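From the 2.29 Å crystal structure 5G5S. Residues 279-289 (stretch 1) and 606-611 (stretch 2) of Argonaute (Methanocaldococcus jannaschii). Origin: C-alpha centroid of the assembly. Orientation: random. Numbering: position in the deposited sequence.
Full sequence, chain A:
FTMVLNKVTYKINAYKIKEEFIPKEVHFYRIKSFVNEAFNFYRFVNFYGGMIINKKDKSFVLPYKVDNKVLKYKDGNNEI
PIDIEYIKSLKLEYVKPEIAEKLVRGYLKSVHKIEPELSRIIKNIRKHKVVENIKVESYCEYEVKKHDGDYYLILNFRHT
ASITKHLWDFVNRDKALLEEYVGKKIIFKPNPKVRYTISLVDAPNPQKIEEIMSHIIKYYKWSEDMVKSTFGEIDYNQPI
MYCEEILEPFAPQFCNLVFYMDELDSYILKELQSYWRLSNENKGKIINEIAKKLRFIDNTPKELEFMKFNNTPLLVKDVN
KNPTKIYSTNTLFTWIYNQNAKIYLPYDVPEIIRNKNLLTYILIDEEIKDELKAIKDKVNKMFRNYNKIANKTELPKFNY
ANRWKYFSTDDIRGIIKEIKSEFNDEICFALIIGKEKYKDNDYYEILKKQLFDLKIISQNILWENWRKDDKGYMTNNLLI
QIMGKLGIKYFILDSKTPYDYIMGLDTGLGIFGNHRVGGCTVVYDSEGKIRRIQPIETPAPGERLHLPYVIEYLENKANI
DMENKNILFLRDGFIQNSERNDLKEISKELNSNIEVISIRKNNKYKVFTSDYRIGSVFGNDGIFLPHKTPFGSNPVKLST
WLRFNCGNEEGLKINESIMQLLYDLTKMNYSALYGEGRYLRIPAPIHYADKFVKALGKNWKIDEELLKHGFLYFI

Stretch 1, residues 279-289: SNENKGKIINE
Stretch 2 606-611: KVFTSD

Residues 279-289 form the start of a helix, which runs from Asn-280 and continues beyond the stretch, whereas residues 606-611 are an irregular segment packed against it from Asn-280 to Asn-288. The nearest CA atoms across the stretches are those of Glu-281 and Phe-608, 4.6 Å apart, and the contact buries 436 Å² in total. The chains run broadly in opposite directions: Thr-609 and Ser-610 meet the first turn, which also touches Val-607 and Phe-608, while Gly-284, Ile-287 and Asn-288 meet Phe-608.

Ser-279 (phi/psi -76/164, chi1 p) is the N-cap: its OG accepts a weak capping bond from Asn-282 N at 3.3 Å, while its carbonyl O opens the helical ladder by accepting from Lys-283 N at 2.9 Å. From Asn-280 onward phi lies between -55 and -69° and psi between -34 and -47°.

Asn-280 directs its CA-to-CB bond toward the second stretch. With chi1 m and chi2 -23°, its ND2 donates to Thr-609 O, a short hydrogen bond of 2.6 Å with an angle of 159° at the hydrogen. Asn-280 CB packs 3.3 Å from Val-607 O, and Asn-280 O lies 3.8 Å from Phe-608 CA. Thr-609 offers its backbone carbonyl, and its own CA-to-CB bond points away; its phi/psi of -157/158 is extended, following the sharper bend at Phe-608 (-78/67), which a weak bond from Thr-609 N to Val-607 O (2.8 Å) spans.

The CA-to-CB bond of Glu-281 points sideways, but chi1 m, chi2 p and chi3 -28° bring its carboxylate to Ser-610. There Ser-610 OG (chi1 m) donates to Glu-281 OE1 at 2.8 Å, pairing a hydroxyl with a charged acceptor; Glu-281 OE2 lies 3.3 Å from Ser-610 N.

The CA-to-CB bond of Asn-282 points away, and its OD1 accepts from Lys-285 NZ at 2.9 Å. That of Lys-283 (chi1 -134°) points sideways, without close contact across.

Gly-284 is where the Phe-608 ring settles (chi1 m, chi2 -20°). Gly-284 CA sits 3.4 Å from the Phe-608 ring centroid and 4° off its normal, a CH-pi contact over the face. The lack of a side chain permits this approach, since an ideally placed Gly-284 CB would lie 2.6 Å from Phe-608 CG, a clash.

One turn later, Ile-287 (chi1 and chi2 m) turns its CA-to-CB bond toward the second stretch, and its CB lies 4.2 Å from Phe-608 CZ, an apolar contact. The CA-to-CB bond of Asn-288 (chi1 m, chi2 -16°) points sideways, but its end comes nearer, placing OD1 3.9 Å from Phe-608 CE2.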

# COMPACT_ATOMS: atom_id res chain seq x y z
N SER A 279 0.62 -19.17 -11.38
CA SER A 279 -0.78 -18.97 -10.99
C SER A 279 -1.00 -19.35 -9.51
O SER A 279 -0.15 -20.02 -8.91
CB SER A 279 -1.71 -19.77 -11.89
OG SER A 279 -1.64 -21.16 -11.61
N ASN A 280 -2.12 -18.92 -8.91
CA ASN A 280 -2.44 -19.23 -7.52
C ASN A 280 -2.58 -20.74 -7.27
O ASN A 280 -2.11 -21.21 -6.24
CB ASN A 280 -3.69 -18.47 -7.06
CG ASN A 280 -3.53 -16.97 -6.93
OD1 ASN A 280 -2.43 -16.44 -6.77
ND2 ASN A 280 -4.64 -16.26 -6.98
N GLU A 281 -3.16 -21.48 -8.24
CA GLU A 281 -3.32 -22.95 -8.19
C GLU A 281 -1.94 -23.63 -8.15
O GLU A 281 -1.71 -24.50 -7.30
CB GLU A 281 -4.12 -23.47 -9.41
CG GLU A 281 -5.58 -23.02 -9.45
CD GLU A 281 -5.89 -21.71 -10.15
OE1 GLU A 281 -5.02 -20.81 -10.19
OE2 GLU A 281 -7.05 -21.57 -10.62
N ASN A 282 -1.01 -23.20 -9.04
CA ASN A 282 0.35 -23.72 -9.11
C ASN A 282 1.19 -23.37 -7.90
O ASN A 282 2.00 -24.19 -7.47
CB ASN A 282 1.03 -23.30 -10.40
CG ASN A 282 0.50 -23.97 -11.63
OD1 ASN A 282 -0.16 -25.03 -11.58
ND2 ASN A 282 0.78 -23.37 -12.78
N LYS A 283 0.97 -22.18 -7.32
CA LYS A 283 1.63 -21.73 -6.09
C LYS A 283 1.15 -22.64 -4.95
O LYS A 283 1.94 -23.02 -4.09
CB LYS A 283 1.26 -20.27 -5.79
CG LYS A 283 2.45 -19.39 -5.40
CD LYS A 283 2.93 -18.51 -6.57
CE LYS A 283 2.35 -17.11 -6.58
NZ LYS A 283 0.91 -17.08 -6.96
N GLY A 284 -0.12 -23.03 -5.01
CA GLY A 284 -0.74 -23.93 -4.05
C GLY A 284 -0.08 -25.29 -4.02
O GLY A 284 0.12 -25.86 -2.94
N LYS A 285 0.29 -25.80 -5.20
CA LYS A 285 0.94 -27.11 -5.37
C LYS A 285 2.33 -27.14 -4.73
O LYS A 285 2.71 -28.16 -4.16
CB LYS A 285 0.97 -27.51 -6.85
CG LYS A 285 -0.43 -27.68 -7.45
CD LYS A 285 -0.39 -27.84 -8.97
CE LYS A 285 -1.77 -27.76 -9.57
NZ LYS A 285 -1.71 -27.45 -11.03
N ILE A 286 3.05 -26.00 -4.77
CA ILE A 286 4.36 -25.80 -4.14
C ILE A 286 4.17 -25.79 -2.60
O ILE A 286 4.94 -26.47 -1.91
CB ILE A 286 5.04 -24.48 -4.64
CG1 ILE A 286 5.31 -24.48 -6.18
CG2 ILE A 286 6.29 -24.09 -3.81
CD1 ILE A 286 6.42 -25.44 -6.73
N ILE A 287 3.16 -25.04 -2.09
CA ILE A 287 2.86 -24.97 -0.64
C ILE A 287 2.55 -26.37 -0.10
O ILE A 287 3.14 -26.77 0.90
CB ILE A 287 1.78 -23.92 -0.24
CG1 ILE A 287 2.01 -22.50 -0.87
CG2 ILE A 287 1.61 -23.83 1.29
CD1 ILE A 287 3.21 -21.73 -0.50
N ASN A 288 1.69 -27.12 -0.82
CA ASN A 288 1.30 -28.51 -0.51
C ASN A 288 2.53 -29.43 -0.39
O ASN A 288 2.55 -30.29 0.49
CB ASN A 288 0.31 -29.05 -1.56
CG ASN A 288 -1.09 -28.46 -1.47
OD1 ASN A 288 -1.48 -27.85 -0.48
ND2 ASN A 288 -1.88 -28.65 -2.51
N GLU A 289 3.57 -29.20 -1.23
CA GLU A 289 4.83 -29.96 -1.19
C GLU A 289 5.63 -29.73 0.10
O GLU A 289 6.25 -30.66 0.60
CB GLU A 289 5.70 -29.71 -2.43
CG GLU A 289 5.33 -30.59 -3.61
CD GLU A 289 5.19 -32.07 -3.30
OE1 GLU A 289 6.16 -32.67 -2.77
OE2 GLU A 289 4.09 -32.62 -3.53
N LYS A 606 -3.07 -17.15 1.27
CA LYS A 606 -3.07 -17.44 -0.16
C LYS A 606 -4.31 -18.23 -0.47
O LYS A 606 -4.61 -19.19 0.24
CB LYS A 606 -1.83 -18.28 -0.59
CG LYS A 606 -0.49 -17.57 -0.57
CD LYS A 606 -0.40 -16.39 -1.56
CE LYS A 606 0.72 -15.43 -1.21
NZ LYS A 606 0.56 -14.80 0.14
N VAL A 607 -5.02 -17.85 -1.54
CA VAL A 607 -6.22 -18.56 -2.02
C VAL A 607 -5.80 -19.26 -3.32
O VAL A 607 -5.36 -18.60 -4.26
CB VAL A 607 -7.46 -17.65 -2.21
CG1 VAL A 607 -8.73 -18.50 -2.37
CG2 VAL A 607 -7.62 -16.69 -1.04
N PHE A 608 -5.90 -20.59 -3.34
CA PHE A 608 -5.48 -21.39 -4.49
C PHE A 608 -6.54 -21.35 -5.61
O PHE A 608 -7.19 -22.36 -5.90
CB PHE A 608 -5.11 -22.83 -4.05
CG PHE A 608 -4.13 -22.99 -2.90
CD1 PHE A 608 -3.28 -21.95 -2.52
CD2 PHE A 608 -4.01 -24.21 -2.23
CE1 PHE A 608 -2.39 -22.10 -1.45
CE2 PHE A 608 -3.09 -24.37 -1.19
CZ PHE A 608 -2.29 -23.32 -0.81
N THR A 609 -6.72 -20.15 -6.22
CA THR A 609 -7.67 -19.89 -7.30
C THR A 609 -7.31 -18.67 -8.17
O THR A 609 -6.65 -17.74 -7.72
CB THR A 609 -9.12 -19.76 -6.77
OG1 THR A 609 -10.00 -19.80 -7.89
CG2 THR A 609 -9.36 -18.45 -5.97
N SER A 610 -7.85 -18.66 -9.39
CA SER A 610 -7.68 -17.54 -10.33
C SER A 610 -8.95 -16.68 -10.32
O SER A 610 -9.00 -15.64 -10.98
CB SER A 610 -7.36 -18.05 -11.73
OG SER A 610 -6.11 -18.71 -11.72
N ASP A 611 -9.98 -17.12 -9.56
CA ASP A 611 -11.24 -16.39 -9.40
C ASP A 611 -11.03 -15.15 -8.50
O ASP A 611 -10.06 -15.09 -7.73
CB ASP A 611 -12.34 -17.33 -8.86
CG ASP A 611 -13.76 -16.78 -8.90
OD1 ASP A 611 -14.02 -15.82 -9.68
OD2 ASP A 611 -14.62 -17.31 -8.16